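Local coordinates for nicotinamide-nucleotide adenylyltransferase NadR family / Ribosylnicotinamide kinase (Lactococcus lactis subsp. cremoris, PDB 6GYE), which binds nicotinamide riboside and probably phosphorylates it, then adenylylates the resulting mononucleotide on the way to NAD+, at residues A[25-30]-A[158-163]; A[32-37]-A[78-83]; A[71-76]-A[172-177]. All coordinates share one frame; numbering follows the deposited sequence. Where two conformers were deposited one is given.

From the N terminus, residues 25-30 start helix 28-40, and their meeting with 158-163 closes the long loop of contact 1, bringing helix 151-162 against the start of that helix. Contact 2 is nested inside it: further along helix 28-40, residues 32-37 meet 78-83 at edge strand 80-86 of the five-stranded parallel sheet. Contact 3, from 71-76 to 172-177, crosses both, tying the end of helix 63-73 to the segment that runs into the second, four-stranded sheet. The contacts also touch directly: Leu26 and Pro25 pack on Phe175, while Phe74 lies against Ile34 and Tyr35.

Contact 1: residues A[25-30]-A[158-163]; sequences PLHTGH and TQIREN. With SO4 (sulfate ion), chain H; SO4 (sulfate ion), chain E.
The imidazole of His27 has the CD1 methyl of Ile160 approaching it obliquely and His30 ND1 over the centre of one face, 3.6 Å above the plane. The His30 ring is held at its edges: His27 N points in its plane to ND1, and a sulfate oxygen lies near that plane beyond NE2. The edge of the Arg161 guanidinium faces Pro25 N and a second sulfate; both ions probably come from the crystallisation liquor.

Residues 27-30 read HTGH, the HIGH-type motif of nucleotidyltransferases, at the start of helix 28-40 in a Rossmann-like domain. His27 is the N-cap. Its CG sits between the backbone N and the carbonyl carbon (chi1 60°), a torsion that folds the ring back so that ND1 accepts from Gly29 N at 2.9 Å; His27 N in turn donates to His30 ND1 at 3.2 Å, completing a capping box. Gly29 suits its place because a beta carbon there would run into the His27 ring. With ND1 of His30 accepting, NE2 is left to donate, and it reaches O1 of sulfate E at 2.7 Å in a nearly straight bond (176°), consistent with the phosphate-binding role of such motifs.

Across the contact the touch is apolar. Ile160, branched, splits its work: CG2 meets Pro25 CG at 3.6 Å, while CD1, at the end of an extended arm, rests 3.7 Å from His27 CB. Arg161, bent at chi3, turns its outer end toward Pro25 and gives NH1 to Ala24 O. His27 NE2 bonds to Ile153 O, earlier in helix 151-162. Around sulfate H the bonds from Arg161 NE are weak, but Arg161 NH2 reaches O3 at 3.0 Å.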
loop_
_atom_site.group_PDB
_atom_site.type_symbol
_atom_site.label_atom_id
_atom_site.label_comp_id
_atom_site.label_asym_id
_atom_site.label_seq_id
_atom_site.Cartn_x
_atom_site.Cartn_y
_atom_site.Cartn_z
ATOM N N PRO A 25 2.330 -4.708 9.689
ATOM C CA PRO A 25 1.737 -3.387 9.902
ATOM C C PRO A 25 1.204 -3.131 11.299
ATOM O O PRO A 25 1.069 -4.055 12.086
ATOM C CB PRO A 25 0.572 -3.408 8.924
ATOM C CG PRO A 25 0.065 -4.839 9.071
ATOM C CD PRO A 25 1.290 -5.691 9.330
ATOM N N LEU A 26 0.902 -1.865 11.582
ATOM C CA LEU A 26 0.026 -1.515 12.692
ATOM C C LEU A 26 -1.353 -2.134 12.478
ATOM O O LEU A 26 -1.895 -2.081 11.371
ATOM C CB LEU A 26 -0.082 0.007 12.790
ATOM C CG LEU A 26 -1.069 0.619 13.783
ATOM C CD1 LEU A 26 -0.608 0.372 15.200
ATOM C CD2 LEU A 26 -1.164 2.121 13.518
ATOM N N HIS A 27 -1.924 -2.736 13.524
ATOM C CA HIS A 27 -3.267 -3.304 13.407
ATOM C C HIS A 27 -4.040 -3.061 14.698
ATOM O O HIS A 27 -3.525 -2.474 15.654
ATOM C CB HIS A 27 -3.231 -4.793 13.032
ATOM C CG HIS A 27 -2.518 -5.662 14.023
ATOM N ND1 HIS A 27 -3.056 -5.994 15.251
ATOM C CD2 HIS A 27 -1.318 -6.287 13.956
ATOM C CE1 HIS A 27 -2.210 -6.776 15.901
ATOM N NE2 HIS A 27 -1.151 -6.973 15.137
ATOM N N THR A 28 -5.303 -3.505 14.717
ATOM C CA THR A 28 -6.180 -3.126 15.818
ATOM C C THR A 28 -5.752 -3.750 17.142
ATOM O O THR A 28 -6.080 -3.196 18.199
ATOM C CB THR A 28 -7.648 -3.484 15.511
ATOM O OG1 THR A 28 -7.742 -4.837 15.138
ATOM C CG2 THR A 28 -8.173 -2.681 14.352
ATOM N N GLY A 29 -5.027 -4.879 17.116
ATOM C CA GLY A 29 -4.466 -5.412 18.353
ATOM C C GLY A 29 -3.530 -4.422 19.029
ATOM O O GLY A 29 -3.653 -4.157 20.228
ATOM N N HIS A 30 -2.584 -3.852 18.262
ATOM C CA HIS A 30 -1.769 -2.748 18.765
ATOM C C HIS A 30 -2.649 -1.633 19.303
ATOM O O HIS A 30 -2.422 -1.107 20.407
ATOM C CB HIS A 30 -0.876 -2.178 17.659
ATOM C CG HIS A 30 0.160 -3.129 17.140
ATOM N ND1 HIS A 30 0.203 -3.526 15.819
ATOM C CD2 HIS A 30 1.228 -3.703 17.742
ATOM C CE1 HIS A 30 1.230 -4.339 15.642
ATOM N NE2 HIS A 30 1.870 -4.459 16.792
ATOM N N THR A 158 1.572 -11.675 11.892
ATOM C CA THR A 158 2.016 -12.728 10.985
ATOM C C THR A 158 0.893 -13.156 10.040
ATOM O O THR A 158 1.118 -13.342 8.838
ATOM C CB THR A 158 2.526 -13.918 11.807
ATOM O OG1 THR A 158 3.804 -13.585 12.357
ATOM C CG2 THR A 158 2.669 -15.163 10.947
ATOM N N GLN A 159 -0.327 -13.293 10.563
ATOM C CA GLN A 159 -1.462 -13.682 9.730
ATOM C C GLN A 159 -1.789 -12.608 8.705
ATOM O O GLN A 159 -2.144 -12.919 7.565
ATOM C CB GLN A 159 -2.670 -13.993 10.620
ATOM C CG GLN A 159 -2.462 -15.263 11.484
ATOM C CD GLN A 159 -3.509 -15.463 12.581
ATOM O OE1 GLN A 159 -4.308 -14.580 12.864
ATOM N NE2 GLN A 159 -3.472 -16.628 13.229
ATOM N N ILE A 160 -1.673 -11.339 9.089
ATOM C CA ILE A 160 -1.957 -10.247 8.162
ATOM C C ILE A 160 -0.971 -10.265 7.002
ATOM O O ILE A 160 -1.358 -10.162 5.832
ATOM C CB ILE A 160 -1.939 -8.908 8.917
ATOM C CG1 ILE A 160 -3.165 -8.823 9.819
ATOM C CG2 ILE A 160 -1.876 -7.726 7.970
ATOM C CD1 ILE A 160 -3.159 -7.628 10.720
ATOM N N ARG A 161 0.319 -10.425 7.311
ATOM C CA ARG A 161 1.334 -10.461 6.266
ATOM C C ARG A 161 1.166 -11.671 5.353
ATOM O O ARG A 161 1.432 -11.574 4.153
ATOM C CB ARG A 161 2.729 -10.456 6.895
ATOM C CG ARG A 161 3.121 -9.115 7.524
ATOM C CD ARG A 161 4.580 -9.096 7.956
ATOM N NE ARG A 161 4.836 -10.031 9.034
ATOM C CZ ARG A 161 4.805 -9.698 10.321
ATOM N NH1 ARG A 161 4.549 -8.447 10.664
ATOM N NH2 ARG A 161 5.021 -10.608 11.260
ATOM N N GLU A 162 0.701 -12.801 5.891
ATOM C CA GLU A 162 0.473 -13.994 5.074
ATOM C C GLU A 162 -0.740 -13.837 4.159
ATOM O O GLU A 162 -0.732 -14.313 3.018
ATOM C CB GLU A 162 0.278 -15.222 5.957
ATOM C CG GLU A 162 1.500 -15.697 6.712
ATOM C CD GLU A 162 1.188 -16.896 7.611
ATOM O OE1 GLU A 162 -0.010 -17.229 7.774
ATOM O OE2 GLU A 162 2.138 -17.509 8.148
ATOM N N ASN A 163 -1.816 -13.234 4.656
ATOM C CA ASN A 163 -3.065 -13.139 3.903
ATOM C C ASN A 163 -3.803 -11.880 4.325
ATOM O O ASN A 163 -4.749 -11.930 5.124
ATOM C CB ASN A 163 -3.926 -14.383 4.125
ATOM C CG ASN A 163 -5.126 -14.446 3.198
ATOM O OD1 ASN A 163 -5.430 -13.495 2.475
ATOM N ND2 ASN A 163 -5.832 -15.574 3.234
HETATM S S SO4 H . 6.560 -13.170 8.932
HETATM O O1 SO4 H . 5.176 -13.341 8.504
HETATM O O2 SO4 H . 7.133 -12.015 8.246
HETATM O O3 SO4 H . 6.598 -12.964 10.377
HETATM O O4 SO4 H . 7.326 -14.366 8.598
HETATM S S SO4 E . 5.083 -6.159 16.189
HETATM O O1 SO4 E . 4.029 -6.051 17.191
HETATM O O2 SO4 E . 4.585 -5.782 14.860
HETATM O O3 SO4 E . 6.144 -5.267 16.641
HETATM O O4 SO4 E . 5.583 -7.528 16.080
#

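Contact 2: residues A[32-37]-A[78-83]; sequences QQIYKC and ENIKVS
Just before Ile80 reaches Ile34 and Tyr35, Asn79 finishes the turn into the strand, its ND2 bonded to Asp42 O, so an amide side chain ties the strand's start to the loop between helix 28-40 and strand 43-50. Ile80 then opens the strand and makes the whole contact. Its CG1 lies anti to the carbonyl carbon (chi1 -60°) and the arm runs on extended, which thrusts CD1 out from the strand toward the helix.

That single methyl has two neighbours. The CG2 branch of Ile34 lies 4.1 Å from Ile80 CD1. The other is Tyr35, whose CE1 is 3.9 Å from Ile80 CD1, the two side chains crossing at about a right angle and the methyl meeting the ring obliquely. A long branched residue suits position 80 because it can span the gap to the helix, the nearest CA atoms, those of Ile34 and Ile80, being 9.0 Å apart. Tyrosine suits this exposed border of the contact: its ring carbons serve the apolar patch while OH stays polar and bonds to Glu77 OE2. Phe74 packs on both helix residues.

This is the packing of a Rossmann-like alpha/beta domain, in which helix 28-40, the crossover between strands 15-21 and 43-50, also leans over edge strand 80-86; Ile34 reaches Leu46 on the strand between.

Beyond Ile80 the strand runs on through Lys81 and Ser83, whose backbones pair with Val44, Leu46 and Val48 of strand 43-50, while Val82, beta-branched as suits a strand, packs on Phe67 and Leu70 of helix 63-73.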
loop_
_atom_site.group_PDB
_atom_site.type_symbol
_atom_site.label_atom_id
_atom_site.label_comp_id
_atom_site.label_asym_id
_atom_site.label_seq_id
_atom_site.Cartn_x
_atom_site.Cartn_y
_atom_site.Cartn_z
ATOM N N GLN A 32 -5.755 -1.306 20.322
ATOM C CA GLN A 32 -6.484 -1.514 21.567
ATOM C C GLN A 32 -5.552 -1.433 22.765
ATOM O O GLN A 32 -5.924 -0.880 23.805
ATOM C CB GLN A 32 -7.233 -2.848 21.526
ATOM C CG GLN A 32 -8.482 -2.736 20.658
ATOM C CD GLN A 32 -8.721 -3.954 19.779
ATOM O OE1 GLN A 32 -8.414 -5.079 20.158
ATOM N NE2 GLN A 32 -9.222 -3.719 18.568
ATOM N N GLN A 33 -4.333 -1.964 22.638
ATOM C CA GLN A 33 -3.396 -1.875 23.754
ATOM C C GLN A 33 -2.946 -0.442 23.971
ATOM O O GLN A 33 -2.849 0.015 25.117
ATOM C CB GLN A 33 -2.182 -2.780 23.532
ATOM C CG GLN A 33 -2.487 -4.261 23.715
ATOM C CD GLN A 33 -1.234 -5.099 23.879
ATOM O OE1 GLN A 33 -0.151 -4.722 23.425
ATOM N NE2 GLN A 33 -1.375 -6.249 24.529
ATOM N N ILE A 34 -2.694 0.286 22.877
ATOM C CA ILE A 34 -2.180 1.648 22.990
ATOM C C ILE A 34 -3.202 2.546 23.670
ATOM O O ILE A 34 -2.864 3.316 24.580
ATOM C CB ILE A 34 -1.777 2.179 21.602
ATOM C CG1 ILE A 34 -0.488 1.483 21.148
ATOM C CG2 ILE A 34 -1.638 3.725 21.603
ATOM C CD1 ILE A 34 -0.244 1.554 19.653
ATOM N N TYR A 35 -4.476 2.435 23.274
ATOM C CA TYR A 35 -5.485 3.282 23.901
ATOM C C TYR A 35 -5.733 2.910 25.361
ATOM O O TYR A 35 -6.065 3.793 26.159
ATOM C CB TYR A 35 -6.781 3.250 23.081
ATOM C CG TYR A 35 -6.599 4.019 21.782
ATOM C CD1 TYR A 35 -6.037 5.299 21.793
ATOM C CD2 TYR A 35 -6.937 3.465 20.555
ATOM C CE1 TYR A 35 -5.843 6.015 20.621
ATOM C CE2 TYR A 35 -6.739 4.168 19.384
ATOM C CZ TYR A 35 -6.196 5.445 19.425
ATOM O OH TYR A 35 -5.998 6.132 18.266
ATOM N N LYS A 36 -5.567 1.630 25.745
ATOM C CA LYS A 36 -5.615 1.298 27.169
ATOM C C LYS A 36 -4.445 1.929 27.894
ATOM O O LYS A 36 -4.612 2.515 28.970
ATOM C CB LYS A 36 -5.621 -0.217 27.400
ATOM C CG LYS A 36 -6.926 -0.887 27.019
ATOM C CD LYS A 36 -6.995 -2.340 27.469
ATOM C CE LYS A 36 -8.271 -2.975 26.968
ATOM N NZ LYS A 36 -8.461 -4.313 27.517
ATOM N N CYS A 37 -3.259 1.832 27.297
ATOM C CA CYS A 37 -2.068 2.448 27.860
ATOM C C CYS A 37 -2.229 3.964 27.988
ATOM O O CYS A 37 -1.803 4.561 28.987
ATOM C CB CYS A 37 -0.876 2.082 26.982
ATOM S SG CYS A 37 0.708 2.630 27.555
ATOM N N GLU A 78 -3.842 13.862 21.571
ATOM C CA GLU A 78 -3.231 14.745 22.554
ATOM C C GLU A 78 -1.924 14.162 23.082
ATOM O O GLU A 78 -0.832 14.665 22.784
ATOM C CB GLU A 78 -4.216 14.986 23.699
ATOM C CG GLU A 78 -5.221 13.848 23.875
ATOM C CD GLU A 78 -6.582 14.332 24.354
ATOM O OE1 GLU A 78 -6.831 14.307 25.577
ATOM O OE2 GLU A 78 -7.402 14.739 23.506
ATOM N N ASN A 79 -2.041 13.081 23.852
ATOM C CA ASN A 79 -0.970 12.585 24.700
ATOM C C ASN A 79 -0.203 11.414 24.084
ATOM O O ASN A 79 0.365 10.603 24.820
ATOM C CB ASN A 79 -1.547 12.188 26.063
ATOM C CG ASN A 79 -2.626 11.085 25.967
ATOM O OD1 ASN A 79 -3.353 10.987 24.979
ATOM N ND2 ASN A 79 -2.734 10.269 27.015
ATOM N N ILE A 80 -0.174 11.284 22.759
ATOM C CA ILE A 80 0.520 10.166 22.124
ATOM C C ILE A 80 1.541 10.710 21.141
ATOM O O ILE A 80 1.179 11.389 20.177
ATOM C CB ILE A 80 -0.439 9.184 21.428
ATOM C CG1 ILE A 80 -1.427 8.575 22.424
ATOM C CG2 ILE A 80 0.340 8.051 20.760
ATOM C CD1 ILE A 80 -2.458 7.690 21.774
ATOM N N LYS A 81 2.811 10.408 21.387
ATOM C CA LYS A 81 3.926 10.786 20.534
ATOM C C LYS A 81 4.525 9.530 19.917
ATOM O O LYS A 81 4.537 8.467 20.541
ATOM C CB LYS A 81 4.995 11.540 21.335
ATOM C CG LYS A 81 6.193 12.044 20.521
ATOM C CD LYS A 81 5.815 13.222 19.642
ATOM C CE LYS A 81 7.007 13.774 18.861
ATOM N NZ LYS A 81 6.562 14.880 17.963
ATOM N N VAL A 82 5.016 9.659 18.685
ATOM C CA VAL A 82 5.624 8.558 17.938
ATOM C C VAL A 82 7.087 8.886 17.702
ATOM O O VAL A 82 7.414 9.976 17.205
ATOM C CB VAL A 82 4.926 8.311 16.587
ATOM C CG1 VAL A 82 5.682 7.235 15.813
ATOM C CG2 VAL A 82 3.471 7.908 16.788
ATOM N N SER A 83 7.963 7.938 18.035
ATOM C CA SER A 83 9.400 8.133 17.933
ATOM C C SER A 83 10.048 6.881 17.355
ATOM O O SER A 83 9.480 5.786 17.387
ATOM C CB SER A 83 10.015 8.466 19.295
ATOM O OG SER A 83 9.930 7.351 20.164
#

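Contact 3: residues A[71-76]-A[172-177]; sequences REAFND and NRVFRR. With NNR (Nicotinamide riboside), chain I; SO4 (sulfate ion), chain D.
Glu72 sends CG away from its own amide (chi1 -173°) and runs extended, which carries its carboxylate to the two methyls of Val174: OE1 stands 3.8 Å from CG1 of Val174, and OE2 lies 4.0 Å from its CG2. The same torsion at Asn172 (chi1 180°) swings its amide toward Ala73, whose CB touches OD1 of Asn172 at 3.7 Å and ND2 at 3.9 Å. Alanine suits this spot because its single methyl lets the two backbones come close, 6.4 Å between the CA atoms of Ala73 and Val174.

Asn172 OD1 also accepts from Val174 N at 3.1 Å, the donor standing above the carbonyl plane. This is an Asx turn at the head of 173-175, which have helical backbone angles without the regular bonds. Asn172 ND2 bonds to Gln31 OE1, and a water weakly bridges Asn172 ND2 and Ala73 O.

Here the end of helix 63-73, in the Rossmann-like domain, meets the connection that runs through helix 176-179 into strand 181-187 of the P-loop kinase domain. Val174 and Phe175 meet Tyr69 of the same helix, Phe175 edge-to-face.

Further along, Arg177 belongs to the nicotinamide riboside pocket, though its closest modelled approach to the ribose is doubtful. NE makes a weak 3.4 Å bond to O2 of sulfate D, an ion also bound by Lys65 and Tyr69, and NH1 bonds to Asn248 OD1. A leucine in place of Arg177 would probably leave Asn248 OD1 without its mate and strip a positive charge from beside the sulfate.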
loop_
_atom_site.group_PDB
_atom_site.type_symbol
_atom_site.label_atom_id
_atom_site.label_comp_id
_atom_site.label_asym_id
_atom_site.label_seq_id
_atom_site.Cartn_x
_atom_site.Cartn_y
_atom_site.Cartn_z
ATOM N N ARG A 71 3.076 8.123 12.477
ATOM C CA ARG A 71 2.816 9.525 12.771
ATOM C C ARG A 71 1.481 9.948 12.192
ATOM O O ARG A 71 0.693 10.629 12.856
ATOM C CB ARG A 71 3.940 10.409 12.227
ATOM C CG ARG A 71 5.165 10.489 13.116
ATOM C CD ARG A 71 4.906 11.304 14.369
ATOM N NE ARG A 71 6.144 11.522 15.119
ATOM C CZ ARG A 71 7.026 12.482 14.845
ATOM N NH1 ARG A 71 6.811 13.331 13.852
ATOM N NH2 ARG A 71 8.122 12.608 15.572
ATOM N N GLU A 72 1.196 9.521 10.963
ATOM C CA GLU A 72 -0.084 9.847 10.355
ATOM C C GLU A 72 -1.218 9.150 11.094
ATOM O O GLU A 72 -2.277 9.746 11.330
ATOM C CB GLU A 72 -0.069 9.474 8.871
ATOM C CG GLU A 72 -1.297 9.941 8.123
ATOM C CD GLU A 72 -1.348 9.489 6.657
ATOM O OE1 GLU A 72 -0.292 9.184 6.038
ATOM O OE2 GLU A 72 -2.478 9.421 6.131
ATOM N N ALA A 73 -1.003 7.889 11.476
ATOM C CA ALA A 73 -2.052 7.112 12.124
ATOM C C ALA A 73 -2.470 7.734 13.438
ATOM O O ALA A 73 -3.646 7.672 13.799
ATOM C CB ALA A 73 -1.590 5.673 12.352
ATOM N N PHE A 74 -1.536 8.352 14.155
ATOM C CA PHE A 74 -1.825 9.004 15.426
ATOM C C PHE A 74 -1.724 10.533 15.312
ATOM O O PHE A 74 -1.278 11.217 16.236
ATOM C CB PHE A 74 -0.918 8.421 16.514
ATOM C CG PHE A 74 -1.209 6.949 16.817
ATOM C CD1 PHE A 74 -2.265 6.591 17.654
ATOM C CD2 PHE A 74 -0.473 5.936 16.212
ATOM C CE1 PHE A 74 -2.564 5.251 17.921
ATOM C CE2 PHE A 74 -0.760 4.593 16.460
ATOM C CZ PHE A 74 -1.812 4.243 17.326
ATOM N N ASN A 75 -2.172 11.100 14.183
ATOM C CA ASN A 75 -2.014 12.538 13.946
ATOM C C ASN A 75 -3.025 13.399 14.691
ATOM O O ASN A 75 -2.961 14.627 14.586
ATOM C CB ASN A 75 -2.080 12.869 12.444
ATOM C CG ASN A 75 -3.450 12.579 11.807
ATOM O OD1 ASN A 75 -4.389 12.141 12.459
ATOM N ND2 ASN A 75 -3.555 12.855 10.513
ATOM N N ASP A 76 -3.955 12.802 15.418
ATOM C CA ASP A 76 -5.026 13.530 16.089
ATOM C C ASP A 76 -5.133 13.089 17.539
ATOM O O ASP A 76 -6.227 12.817 18.042
ATOM C CB ASP A 76 -6.358 13.342 15.357
ATOM C CG ASP A 76 -7.459 14.248 15.898
ATOM O OD1 ASP A 76 -7.152 15.313 16.476
ATOM O OD2 ASP A 76 -8.642 13.873 15.772
ATOM N N ASN A 172 -4.512 -1.205 10.041
ATOM C CA ASN A 172 -4.671 0.241 10.128
ATOM C C ASN A 172 -4.732 0.848 8.724
ATOM O O ASN A 172 -3.953 0.479 7.841
ATOM C CB ASN A 172 -3.521 0.857 10.928
ATOM C CG ASN A 172 -3.637 2.384 11.040
ATOM O OD1 ASN A 172 -3.224 3.131 10.142
ATOM N ND2 ASN A 172 -4.226 2.847 12.137
ATOM N N ARG A 173 -5.648 1.814 8.532
ATOM C CA ARG A 173 -5.973 2.286 7.180
ATOM C C ARG A 173 -4.766 2.854 6.435
ATOM O O ARG A 173 -4.643 2.651 5.220
ATOM C CB ARG A 173 -7.097 3.322 7.247
ATOM C CG ARG A 173 -8.436 2.672 7.608
ATOM C CD ARG A 173 -9.553 3.684 7.704
ATOM N NE ARG A 173 -10.746 3.079 8.293
ATOM C CZ ARG A 173 -11.677 2.424 7.594
ATOM N NH1 ARG A 173 -11.555 2.286 6.273
ATOM N NH2 ARG A 173 -12.732 1.904 8.212
ATOM N N VAL A 174 -3.840 3.505 7.141
ATOM C CA VAL A 174 -2.643 4.040 6.493
ATOM C C VAL A 174 -1.814 2.938 5.844
ATOM O O VAL A 174 -1.105 3.178 4.859
ATOM C CB VAL A 174 -1.814 4.846 7.511
ATOM C CG1 VAL A 174 -0.607 5.463 6.829
ATOM C CG2 VAL A 174 -2.685 5.943 8.121
ATOM N N PHE A 175 -1.890 1.720 6.363
ATOM C CA PHE A 175 -1.110 0.628 5.802
ATOM C C PHE A 175 -1.835 -0.119 4.689
ATOM O O PHE A 175 -1.223 -0.994 4.067
ATOM C CB PHE A 175 -0.719 -0.381 6.905
ATOM C CG PHE A 175 0.370 0.110 7.829
ATOM C CD1 PHE A 175 0.086 0.989 8.864
ATOM C CD2 PHE A 175 1.690 -0.288 7.635
ATOM C CE1 PHE A 175 1.096 1.457 9.699
ATOM C CE2 PHE A 175 2.711 0.169 8.470
ATOM C CZ PHE A 175 2.413 1.036 9.505
ATOM N N ARG A 176 -3.106 0.207 4.405
ATOM C CA ARG A 176 -3.916 -0.688 3.574
ATOM C C ARG A 176 -3.483 -0.677 2.112
ATOM O O ARG A 176 -3.554 -1.712 1.434
ATOM C CB ARG A 176 -5.401 -0.358 3.712
ATOM C CG ARG A 176 -5.970 -0.930 5.020
ATOM C CD ARG A 176 -7.456 -0.643 5.204
ATOM N NE ARG A 176 -7.902 -1.007 6.549
ATOM C CZ ARG A 176 -9.181 -1.063 6.920
ATOM N NH1 ARG A 176 -10.157 -0.790 6.051
ATOM N NH2 ARG A 176 -9.493 -1.378 8.170
ATOM N N ARG A 177 -3.056 0.476 1.603
ATOM C CA ARG A 177 -2.646 0.563 0.205
ATOM C C ARG A 177 -1.537 -0.432 -0.105
ATOM O O ARG A 177 -1.573 -1.120 -1.136
ATOM C CB ARG A 177 -2.209 1.996 -0.113
ATOM C CG ARG A 177 -1.271 2.113 -1.297
ATOM C CD ARG A 177 -0.915 3.565 -1.564
ATOM N NE ARG A 177 0.208 4.063 -0.772
ATOM C CZ ARG A 177 0.086 4.806 0.332
ATOM N NH1 ARG A 177 -1.125 5.143 0.797
ATOM N NH2 ARG A 177 1.181 5.215 0.973
HETATM O O2R NNR I . -1.685 5.764 -4.740
HETATM C C2R NNR I . -0.810 4.628 -4.764
HETATM C C3R NNR I . 0.381 4.781 -3.826
HETATM O O3R NNR I . 0.379 6.033 -3.127
HETATM C C4R NNR I . 1.622 4.681 -4.699
HETATM C C5R NNR I . 2.507 3.520 -4.269
HETATM O O5R NNR I . 3.639 3.434 -5.143
HETATM O O4R NNR I . 1.196 4.488 -6.050
HETATM C C1R NNR I . -0.230 4.455 -6.159
HETATM N N1 NNR I . -0.654 3.169 -6.714
HETATM C C2 NNR I . -0.997 3.087 -8.007
HETATM C C6 NNR I . -0.696 2.089 -5.922
HETATM C C5 NNR I . -1.096 0.855 -6.423
HETATM C C4 NNR I . -1.455 0.744 -7.758
HETATM C C3 NNR I . -1.403 1.877 -8.558
HETATM C C7 NNR I . -1.783 1.798 -10.006
HETATM O O7 NNR I . -2.159 2.806 -10.582
HETATM N N7 NNR I . -1.701 0.623 -10.629
HETATM S S SO4 D . 3.351 1.745 -0.024
HETATM O O1 SO4 D . 2.620 1.920 1.218
HETATM O O2 SO4 D . 3.437 3.040 -0.703
HETATM O O3 SO4 D . 4.704 1.272 0.233
HETATM O O4 SO4 D . 2.675 0.757 -0.863
HETATM O O HOH W 1 -5.685 5.797 11.873
#